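PDB 2J4B: transcription initiation factor tfiid subunit 72/90-100 KDA from Encephalitozoon cuniculi, which probably serves, as the N-terminal domain of TAF5, in TFIID, the complex of TBP and TBP-associated factors through which transcription by RNA polymerase is regulated. Local coordinates for residues 14-18 against 109-114; 26-30 against 101-106; 38-42 against 54-58. One frame throughout, in Å; residues are numbered along the deposited sequence.

Contact 1: residues 14-18 against 109-114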
loop_
_atom_site.group_PDB
_atom_site.type_symbol
_atom_site.label_atom_id
_atom_site.label_comp_id
_atom_site.label_asym_id
_atom_site.label_seq_id
_atom_site.Cartn_x
_atom_site.Cartn_y
_atom_site.Cartn_z
ATOM N N SER A 14 8.045 -2.434 -8.181
ATOM C CA SER A 14 7.668 -2.850 -9.533
ATOM C C SER A 14 6.268 -2.331 -9.917
ATOM O O SER A 14 6.027 -1.944 -11.071
ATOM C CB SER A 14 7.745 -4.377 -9.635
ATOM O OG SER A 14 6.732 -4.894 -10.477
ATOM N N LEU A 15 5.359 -2.310 -8.946
ATOM C CA LEU A 15 4.076 -1.636 -9.102
ATOM C C LEU A 15 4.256 -0.128 -9.243
ATOM O O LEU A 15 3.732 0.484 -10.160
ATOM C CB LEU A 15 3.174 -1.928 -7.912
ATOM C CG LEU A 15 1.839 -1.176 -7.890
ATOM C CD1 LEU A 15 1.002 -1.450 -9.139
ATOM C CD2 LEU A 15 1.095 -1.530 -6.611
ATOM N N LYS A 16 5.003 0.470 -8.329
ATOM C CA LYS A 16 5.298 1.899 -8.401
ATOM C C LYS A 16 5.837 2.310 -9.776
ATOM O O LYS A 16 5.405 3.309 -10.334
ATOM C CB LYS A 16 6.302 2.279 -7.318
ATOM C CG LYS A 16 6.624 3.759 -7.253
ATOM C CD LYS A 16 7.638 4.049 -6.153
ATOM C CE LYS A 16 8.316 5.376 -6.374
ATOM N NZ LYS A 16 9.470 5.560 -5.461
ATOM N N THR A 17 6.767 1.531 -10.315
ATOM C CA THR A 17 7.404 1.858 -11.585
ATOM C C THR A 17 6.436 1.731 -12.764
ATOM O O THR A 17 6.536 2.469 -13.759
ATOM C CB THR A 17 8.624 0.946 -11.828
ATOM O OG1 THR A 17 9.505 1.020 -10.694
ATOM C CG2 THR A 17 9.353 1.348 -13.091
ATOM N N TRP A 18 5.505 0.787 -12.645
ATOM C CA TRP A 18 4.493 0.569 -13.674
ATOM C C TRP A 18 3.510 1.729 -13.679
ATOM O O TRP A 18 3.223 2.303 -14.724
ATOM C CB TRP A 18 3.783 -0.761 -13.436
ATOM C CG TRP A 18 2.659 -1.043 -14.378
ATOM C CD1 TRP A 18 2.750 -1.550 -15.639
ATOM C CD2 TRP A 18 1.254 -0.849 -14.117
ATOM N NE1 TRP A 18 1.495 -1.677 -16.184
ATOM C CE2 TRP A 18 0.559 -1.256 -15.271
ATOM C CE3 TRP A 18 0.525 -0.375 -13.014
ATOM C CZ2 TRP A 18 -0.839 -1.200 -15.364
ATOM C CZ3 TRP A 18 -0.854 -0.321 -13.101
ATOM C CH2 TRP A 18 -1.526 -0.729 -14.277
ATOM N N LEU A 109 -6.634 -2.442 -16.010
ATOM C CA LEU A 109 -5.192 -2.411 -16.214
ATOM C C LEU A 109 -4.455 -2.886 -14.960
ATOM O O LEU A 109 -3.513 -3.684 -15.059
ATOM C CB LEU A 109 -4.729 -1.010 -16.639
ATOM C CG LEU A 109 -5.125 -0.680 -18.086
ATOM C CD1 LEU A 109 -5.049 0.821 -18.364
ATOM C CD2 LEU A 109 -4.277 -1.471 -19.102
ATOM N N LEU A 110 -4.896 -2.413 -13.790
ATOM C CA LEU A 110 -4.224 -2.706 -12.511
ATOM C C LEU A 110 -4.220 -4.184 -12.158
ATOM O O LEU A 110 -3.219 -4.695 -11.680
ATOM C CB LEU A 110 -4.864 -1.921 -11.357
ATOM C CG LEU A 110 -4.396 -2.264 -9.924
ATOM C CD1 LEU A 110 -2.916 -1.836 -9.684
ATOM C CD2 LEU A 110 -5.310 -1.654 -8.904
ATOM N N ILE A 111 -5.332 -4.873 -12.391
ATOM C CA ILE A 111 -5.449 -6.285 -11.993
ATOM C C ILE A 111 -4.767 -7.185 -13.011
ATOM O O ILE A 111 -4.161 -8.187 -12.650
ATOM C CB ILE A 111 -6.927 -6.749 -11.808
ATOM C CG1 ILE A 111 -7.701 -5.796 -10.892
ATOM C CG2 ILE A 111 -6.958 -8.142 -11.210
ATOM C CD1 ILE A 111 -7.264 -5.844 -9.479
ATOM N N ASN A 112 -4.875 -6.813 -14.282
ATOM C CA ASN A 112 -4.123 -7.465 -15.346
ATOM C C ASN A 112 -2.640 -7.429 -15.010
ATOM O O ASN A 112 -1.943 -8.433 -15.093
ATOM C CB ASN A 112 -4.368 -6.772 -16.698
ATOM C CG ASN A 112 -5.782 -6.979 -17.236
ATOM O OD1 ASN A 112 -6.521 -7.839 -16.775
ATOM N ND2 ASN A 112 -6.158 -6.181 -18.220
ATOM N N PHE A 113 -2.150 -6.267 -14.609
ATOM C CA PHE A 113 -0.726 -6.133 -14.264
ATOM C C PHE A 113 -0.314 -7.025 -13.086
ATOM O O PHE A 113 0.704 -7.716 -13.141
ATOM C CB PHE A 113 -0.380 -4.672 -13.945
ATOM C CG PHE A 113 1.018 -4.494 -13.506
ATOM C CD1 PHE A 113 2.056 -4.616 -14.414
ATOM C CD2 PHE A 113 1.316 -4.262 -12.187
ATOM C CE1 PHE A 113 3.348 -4.486 -14.009
ATOM C CE2 PHE A 113 2.623 -4.144 -11.778
ATOM C CZ PHE A 113 3.629 -4.241 -12.681
ATOM N N LEU A 114 -1.101 -7.007 -12.015
ATOM C CA LEU A 114 -0.797 -7.836 -10.835
ATOM C C LEU A 114 -0.906 -9.344 -11.116
ATOM O O LEU A 114 -0.085 -10.127 -10.649
ATOM C CB LEU A 114 -1.700 -7.461 -9.668
ATOM C CG LEU A 114 -1.669 -5.999 -9.222
ATOM C CD1 LEU A 114 -2.890 -5.703 -8.335
ATOM C CD2 LEU A 114 -0.357 -5.681 -8.505
#

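Contact 2: residues 26-30 against 101-106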
loop_
_atom_site.group_PDB
_atom_site.type_symbol
_atom_site.label_atom_id
_atom_site.label_comp_id
_atom_site.label_asym_id
_atom_site.label_seq_id
_atom_site.Cartn_x
_atom_site.Cartn_y
_atom_site.Cartn_z
ATOM N N PHE A 26 -4.869 7.614 -16.054
ATOM C CA PHE A 26 -5.057 6.540 -15.087
ATOM C C PHE A 26 -4.227 6.745 -13.823
ATOM O O PHE A 26 -4.573 6.219 -12.756
ATOM C CB PHE A 26 -4.683 5.199 -15.708
ATOM C CG PHE A 26 -5.383 4.911 -17.010
ATOM C CD1 PHE A 26 -6.762 5.005 -17.108
ATOM C CD2 PHE A 26 -4.659 4.522 -18.128
ATOM C CE1 PHE A 26 -7.391 4.741 -18.294
ATOM C CE2 PHE A 26 -5.285 4.252 -19.311
ATOM C CZ PHE A 26 -6.645 4.358 -19.404
ATOM N N LYS A 27 -3.137 7.499 -13.932
ATOM C CA LYS A 27 -2.225 7.687 -12.796
ATOM C C LYS A 27 -2.947 8.207 -11.543
ATOM O O LYS A 27 -2.589 7.869 -10.421
ATOM C CB LYS A 27 -1.107 8.652 -13.181
ATOM C CG LYS A 27 0.147 8.495 -12.365
ATOM C CD LYS A 27 1.176 9.518 -12.770
ATOM C CE LYS A 27 1.721 9.249 -14.143
ATOM N NZ LYS A 27 2.243 10.501 -14.761
ATOM N N ASN A 28 -3.948 9.046 -11.776
ATOM C CA ASN A 28 -4.793 9.650 -10.753
ATOM C C ASN A 28 -5.483 8.592 -9.904
ATOM O O ASN A 28 -5.539 8.691 -8.676
ATOM C CB ASN A 28 -5.875 10.452 -11.482
ATOM C CG ASN A 28 -6.307 11.692 -10.749
ATOM O OD1 ASN A 28 -7.446 12.139 -10.921
ATOM N ND2 ASN A 28 -5.415 12.284 -9.974
ATOM N N ASP A 29 -6.041 7.588 -10.570
ATOM C CA ASP A 29 -6.755 6.530 -9.891
ATOM C C ASP A 29 -5.826 5.462 -9.338
ATOM O O ASP A 29 -6.235 4.685 -8.500
ATOM C CB ASP A 29 -7.733 5.845 -10.845
ATOM C CG ASP A 29 -8.958 6.648 -11.089
ATOM O OD1 ASP A 29 -9.169 7.665 -10.371
ATOM O OD2 ASP A 29 -9.705 6.256 -12.014
ATOM N N LEU A 30 -4.597 5.408 -9.834
ATOM C CA LEU A 30 -3.647 4.392 -9.421
ATOM C C LEU A 30 -2.729 4.838 -8.280
ATOM O O LEU A 30 -2.327 4.028 -7.477
ATOM C CB LEU A 30 -2.816 3.920 -10.623
ATOM C CG LEU A 30 -3.642 3.169 -11.688
ATOM C CD1 LEU A 30 -2.871 2.967 -12.997
ATOM C CD2 LEU A 30 -4.163 1.837 -11.163
ATOM N N SER A 101 -11.299 4.736 -4.764
ATOM C CA SER A 101 -12.213 4.755 -5.894
ATOM C C SER A 101 -11.392 4.735 -7.165
ATOM O O SER A 101 -10.346 5.385 -7.241
ATOM C CB SER A 101 -13.095 6.001 -5.861
ATOM O OG SER A 101 -12.365 7.145 -6.287
ATOM N N MET A 102 -11.858 3.971 -8.144
ATOM C CA MET A 102 -11.158 3.787 -9.421
ATOM C C MET A 102 -12.134 3.726 -10.581
ATOM O O MET A 102 -13.237 3.229 -10.420
ATOM C CB MET A 102 -10.402 2.458 -9.426
ATOM C CG MET A 102 -9.226 2.429 -8.543
ATOM S SD MET A 102 -8.098 1.089 -8.928
ATOM C CE MET A 102 -7.046 1.244 -7.479
ATOM N N GLY A 103 -11.718 4.212 -11.745
ATOM C CA GLY A 103 -12.472 4.011 -12.967
ATOM C C GLY A 103 -12.325 2.564 -13.398
ATOM O O GLY A 103 -11.397 1.879 -12.968
ATOM N N ARG A 104 -13.228 2.098 -14.251
ATOM C CA ARG A 104 -13.235 0.710 -14.696
ATOM C C ARG A 104 -11.975 0.329 -15.464
ATOM O O ARG A 104 -11.504 -0.796 -15.352
ATOM C CB ARG A 104 -14.450 0.425 -15.589
ATOM C CG ARG A 104 -14.846 -1.066 -15.633
ATOM C CD ARG A 104 -15.206 -1.604 -17.050
ATOM N NE ARG A 104 -15.905 -0.638 -17.894
ATOM C CZ ARG A 104 -16.436 -0.920 -19.086
ATOM N NH1 ARG A 104 -16.360 -2.154 -19.588
ATOM N NH2 ARG A 104 -17.046 0.037 -19.784
ATOM N N TYR A 105 -11.430 1.254 -16.247
ATOM C CA TYR A 105 -10.241 0.956 -17.039
ATOM C C TYR A 105 -8.948 0.845 -16.191
ATOM O O TYR A 105 -8.216 -0.126 -16.303
ATOM C CB TYR A 105 -10.069 2.001 -18.133
ATOM C CG TYR A 105 -11.254 2.097 -19.055
ATOM C CD1 TYR A 105 -11.676 0.996 -19.783
ATOM C CD2 TYR A 105 -11.967 3.288 -19.189
ATOM C CE1 TYR A 105 -12.769 1.073 -20.616
ATOM C CE2 TYR A 105 -13.057 3.372 -20.031
ATOM C CZ TYR A 105 -13.454 2.257 -20.737
ATOM O OH TYR A 105 -14.549 2.314 -21.581
ATOM N N ALA A 106 -8.671 1.851 -15.365
ATOM C CA ALA A 106 -7.538 1.814 -14.432
ATOM C C ALA A 106 -7.557 0.539 -13.598
ATOM O O ALA A 106 -6.525 -0.140 -13.439
ATOM C CB ALA A 106 -7.564 3.034 -13.516
HETATM O O HOH W 1 -7.890 4.864 -6.203
#

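Contact 3: residues 38-42 against 54-58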
loop_
_atom_site.group_PDB
_atom_site.type_symbol
_atom_site.label_atom_id
_atom_site.label_comp_id
_atom_site.label_asym_id
_atom_site.label_seq_id
_atom_site.Cartn_x
_atom_site.Cartn_y
_atom_site.Cartn_z
ATOM N N PHE A 38 1.856 0.642 1.069
ATOM C CA PHE A 38 3.069 1.056 1.770
ATOM C C PHE A 38 3.024 0.815 3.281
ATOM O O PHE A 38 3.916 0.204 3.850
ATOM C CB PHE A 38 3.302 2.541 1.502
ATOM C CG PHE A 38 4.353 3.171 2.358
ATOM C CD1 PHE A 38 5.696 2.995 2.075
ATOM C CD2 PHE A 38 3.998 4.000 3.412
ATOM C CE1 PHE A 38 6.675 3.624 2.848
ATOM C CE2 PHE A 38 4.967 4.646 4.186
ATOM C CZ PHE A 38 6.301 4.453 3.902
ATOM N N ILE A 39 1.983 1.315 3.921
ATOM C CA ILE A 39 1.813 1.126 5.357
ATOM C C ILE A 39 1.725 -0.358 5.628
ATOM O O ILE A 39 2.356 -0.873 6.546
ATOM C CB ILE A 39 0.534 1.833 5.872
ATOM C CG1 ILE A 39 0.700 3.357 5.773
ATOM C CG2 ILE A 39 0.222 1.425 7.313
ATOM C CD1 ILE A 39 1.914 3.900 6.509
ATOM N N HIS A 40 0.953 -1.055 4.802
ATOM C CA HIS A 40 0.728 -2.473 5.024
ATOM C C HIS A 40 2.017 -3.282 4.952
ATOM O O HIS A 40 2.183 -4.242 5.698
ATOM C CB HIS A 40 -0.326 -3.027 4.063
ATOM C CG HIS A 40 -1.717 -2.931 4.590
ATOM N ND1 HIS A 40 -2.115 -3.560 5.748
ATOM C CD2 HIS A 40 -2.804 -2.272 4.126
ATOM C CE1 HIS A 40 -3.390 -3.301 5.971
ATOM N NE2 HIS A 40 -3.832 -2.518 5.000
ATOM N N ILE A 41 2.904 -2.926 4.037
ATOM C CA ILE A 41 4.235 -3.556 3.983
ATOM C C ILE A 41 5.070 -3.261 5.241
ATOM O O ILE A 41 5.698 -4.154 5.816
ATOM C CB ILE A 41 4.999 -3.113 2.710
ATOM C CG1 ILE A 41 4.286 -3.688 1.466
ATOM C CG2 ILE A 41 6.453 -3.548 2.771
ATOM C CD1 ILE A 41 4.752 -3.083 0.158
ATOM N N TYR A 42 5.052 -2.006 5.667
ATOM C CA TYR A 42 5.693 -1.583 6.898
ATOM C C TYR A 42 5.195 -2.365 8.114
ATOM O O TYR A 42 5.984 -2.869 8.904
ATOM C CB TYR A 42 5.408 -0.111 7.097
ATOM C CG TYR A 42 6.084 0.546 8.278
ATOM C CD1 TYR A 42 7.476 0.680 8.326
ATOM C CD2 TYR A 42 5.333 1.087 9.319
ATOM C CE1 TYR A 42 8.101 1.307 9.388
ATOM C CE2 TYR A 42 5.960 1.720 10.395
ATOM C CZ TYR A 42 7.346 1.824 10.414
ATOM O OH TYR A 42 7.980 2.445 11.462
ATOM N N ALA A 54 12.126 -2.738 8.186
ATOM C CA ALA A 54 10.905 -1.936 8.187
ATOM C C ALA A 54 11.218 -0.454 8.173
ATOM O O ALA A 54 10.626 0.293 7.404
ATOM C CB ALA A 54 10.033 -2.284 9.388
ATOM N N LYS A 55 12.168 -0.031 9.001
ATOM C CA LYS A 55 12.530 1.384 9.084
ATOM C C LYS A 55 13.196 1.888 7.809
ATOM O O LYS A 55 12.966 3.023 7.399
ATOM C CB LYS A 55 13.431 1.641 10.288
ATOM C CG LYS A 55 12.766 1.347 11.634
ATOM C CD LYS A 55 13.631 1.799 12.802
ATOM C CE LYS A 55 14.908 1.019 12.907
ATOM N NZ LYS A 55 15.972 1.882 13.507
ATOM N N GLU A 56 14.012 1.042 7.177
ATOM C CA GLU A 56 14.633 1.392 5.894
ATOM C C GLU A 56 13.593 1.583 4.782
ATOM O O GLU A 56 13.706 2.502 3.969
ATOM C CB GLU A 56 15.632 0.320 5.454
ATOM C CG GLU A 56 16.654 -0.070 6.496
ATOM C CD GLU A 56 17.938 -0.616 5.888
ATOM O OE1 GLU A 56 17.973 -0.812 4.643
ATOM O OE2 GLU A 56 18.916 -0.823 6.657
ATOM N N PHE A 57 12.611 0.689 4.724
ATOM C CA PHE A 57 11.589 0.731 3.683
ATOM C C PHE A 57 10.720 1.980 3.832
ATOM O O PHE A 57 10.451 2.696 2.879
ATOM C CB PHE A 57 10.707 -0.527 3.751
ATOM C CG PHE A 57 9.470 -0.445 2.894
ATOM C CD1 PHE A 57 9.524 -0.739 1.547
ATOM C CD2 PHE A 57 8.259 -0.057 3.439
ATOM C CE1 PHE A 57 8.385 -0.657 0.748
ATOM C CE2 PHE A 57 7.123 0.037 2.658
ATOM C CZ PHE A 57 7.184 -0.267 1.305
ATOM N N PHE A 58 10.276 2.208 5.059
ATOM C CA PHE A 58 9.485 3.366 5.410
ATOM C C PHE A 58 10.206 4.656 4.997
ATOM O O PHE A 58 9.678 5.471 4.240
ATOM C CB PHE A 58 9.242 3.349 6.920
ATOM C CG PHE A 58 8.246 4.359 7.386
ATOM C CD1 PHE A 58 6.895 4.067 7.398
ATOM C CD2 PHE A 58 8.654 5.599 7.818
ATOM C CE1 PHE A 58 5.975 5.000 7.837
ATOM C CE2 PHE A 58 7.743 6.530 8.248
ATOM C CZ PHE A 58 6.404 6.234 8.255
#

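Contact 1: residues 14-18 against 109-114
Helices 8-21 and 104-116 meet here with their local axes 11.6 Å apart and their directions at 139°, a wide, oblique antiparallel pairing whose gap is filled by two aromatic side chains. Along 109-114, L109 comes first: its carbonyl O lies 3.6 Å from W18 CH2 and its CB 4.0 Å from the same carbon, so the tip of the indole rests against the helix backbone. L110 continues this wall, with its CA 3.8 Å from W18 CH2. Although its CA-CB bond points away, its side chain bends back to bring CD1 within 4.0 Å of L15 CD1. F113, one turn after L109, is the centrepiece. Its ring stacks face to face on the five-membered ring of W18, centroids 3.8 Å apart and planes at 13°, with F113 CD1 3.4 Å from W18 CD1. The two side chains reach across the gap from opposite helices, so each CB makes a CH-pi contact over the other's ring: W18 CB is 3.9 Å from the F113 centroid, and F113 CB 3.9 Å from the centroid of the indole six-membered ring. The far end of the phenyl reaches the start of 14-18, where F113 CZ is 3.7 Å from S14 O and F113 CE2 3.9 Å from L15 CA. L114 closes the segment with a looser contact, CD2 to L15 CD1 at 4.5 Å; L15 and L114 both also touch I122 of helix 120-129. No hydrogen bond crosses the interface. A stacked Trp-Phe pair between obliquely antiparallel helices, flanked by leucines, typifies apolar helix-helix packing in the largely helical NTD2 domain.

Contact 2: residues 26-30 against 101-106
This is a mixed polar and apolar contact at one end of the domain, where the last turn of helix 24-30 lies against the junction of strand 98-103 and helix 104-116. The local helix axis passes 7.9 Å from the strand axis, running nearly antiparallel to it at 153°. D29 makes the polar link: its OD2 accepts a hydrogen bond from G103 N at 2.9 Å, with a favourable N-H...O angle of 158°, at the N-cap position of the following helix. A water donates to both D29 O (2.8 Å) and S101 O (2.7 Å), bridging the two backbones. On the apolar side A106 presents its small methyl to the helix, CB lying 3.9 Å from D29 CB and 4.3 Å from L30 CD2; here F26 CA and A106 CA are 5.4 Å apart, while D29 CA and M102 CA come to 5.2 Å. The F26 ring lies beside this methyl, its CE1 3.8 Å from Y105 CB. M102 flanks the other end, with CE 3.7 Å from D29 O, while its backbone bonds to K133 and Y135 in the neighbouring parallel strand. The arrangement is a strand-to-helix junction packed against a helix, with an aspartate of that helix bound to the N-cap glycine's backbone NH.

Contact 3: residues 38-42 against 54-58
Four aromatic rings, F38 and Y42 from one helix and F57 and F58 from the next, fill the space between helices 34-47 and 51-61, whose local axes run 9.8 Å apart at 165°. The backbones come closest at A54, whose small methyl lets Y42 CA and A54 CA lie 5.4 Å apart; the Y42 ring passes beside it, its CD1 3.3 Å from A54 O and 4.1 Å from A54 CB. The edge of that ring faces the carbonyl, while one face is turned to F58, whose ring lies obliquely to it, centroids 4.4 Å apart; Y42 CE1 also presses on F58 CB at 3.4 Å. F38, one turn before Y42, projects into the cleft between F57 and F58. Its CD1 comes to 3.3 Å from F57 CE2 and its CZ to 3.6 Å from F58 CD1, with the F38 and F57 planes near parallel but so displaced that the rings barely overlap. F57 fits in turn into the hollow bordered by the F38 ring, I41 and the backbone at Y42 (Y42 N to F57 CE2, 4.2 Å): I41 CG2 makes a CH-pi contact over its face, 3.8 Å from the F57 ring centroid. I39 touches the edge of the F58 ring more loosely, CD1 to CE1 at 4.4 Å. Y12 of helix 8-21 packs beside F38 and F57, whereas I72 and F75 of helix 69-75 pack against F58, so further helices enclose the cluster. Joined through a short connection, the antiparallel helices form a helical hairpin with an aromatic cluster at its interface, part of the domain's hydrophobic core.

From the N terminus, helix 8-21 supplies the first half of contact 1, helix 24-30 that of contact 2, and helix 34-47 that of contact 3. Contact 3 closes first, a short loop joining two successive helices. The chain then passes through several helices before strand 98-103 and helix 104-116 close contact 2 and, just beyond, contact 1, tying this strand-helix unit to the two N-terminal helices. The loops are therefore nested: contact 3 within contact 2, contact 2 within contact 1. Contacts 1 and 2 touch, L109 packing on F26 and both W18 and L110 on L30, whereas contact 3 lies across the chain's centre from contact 2, their centres about 24 Å apart.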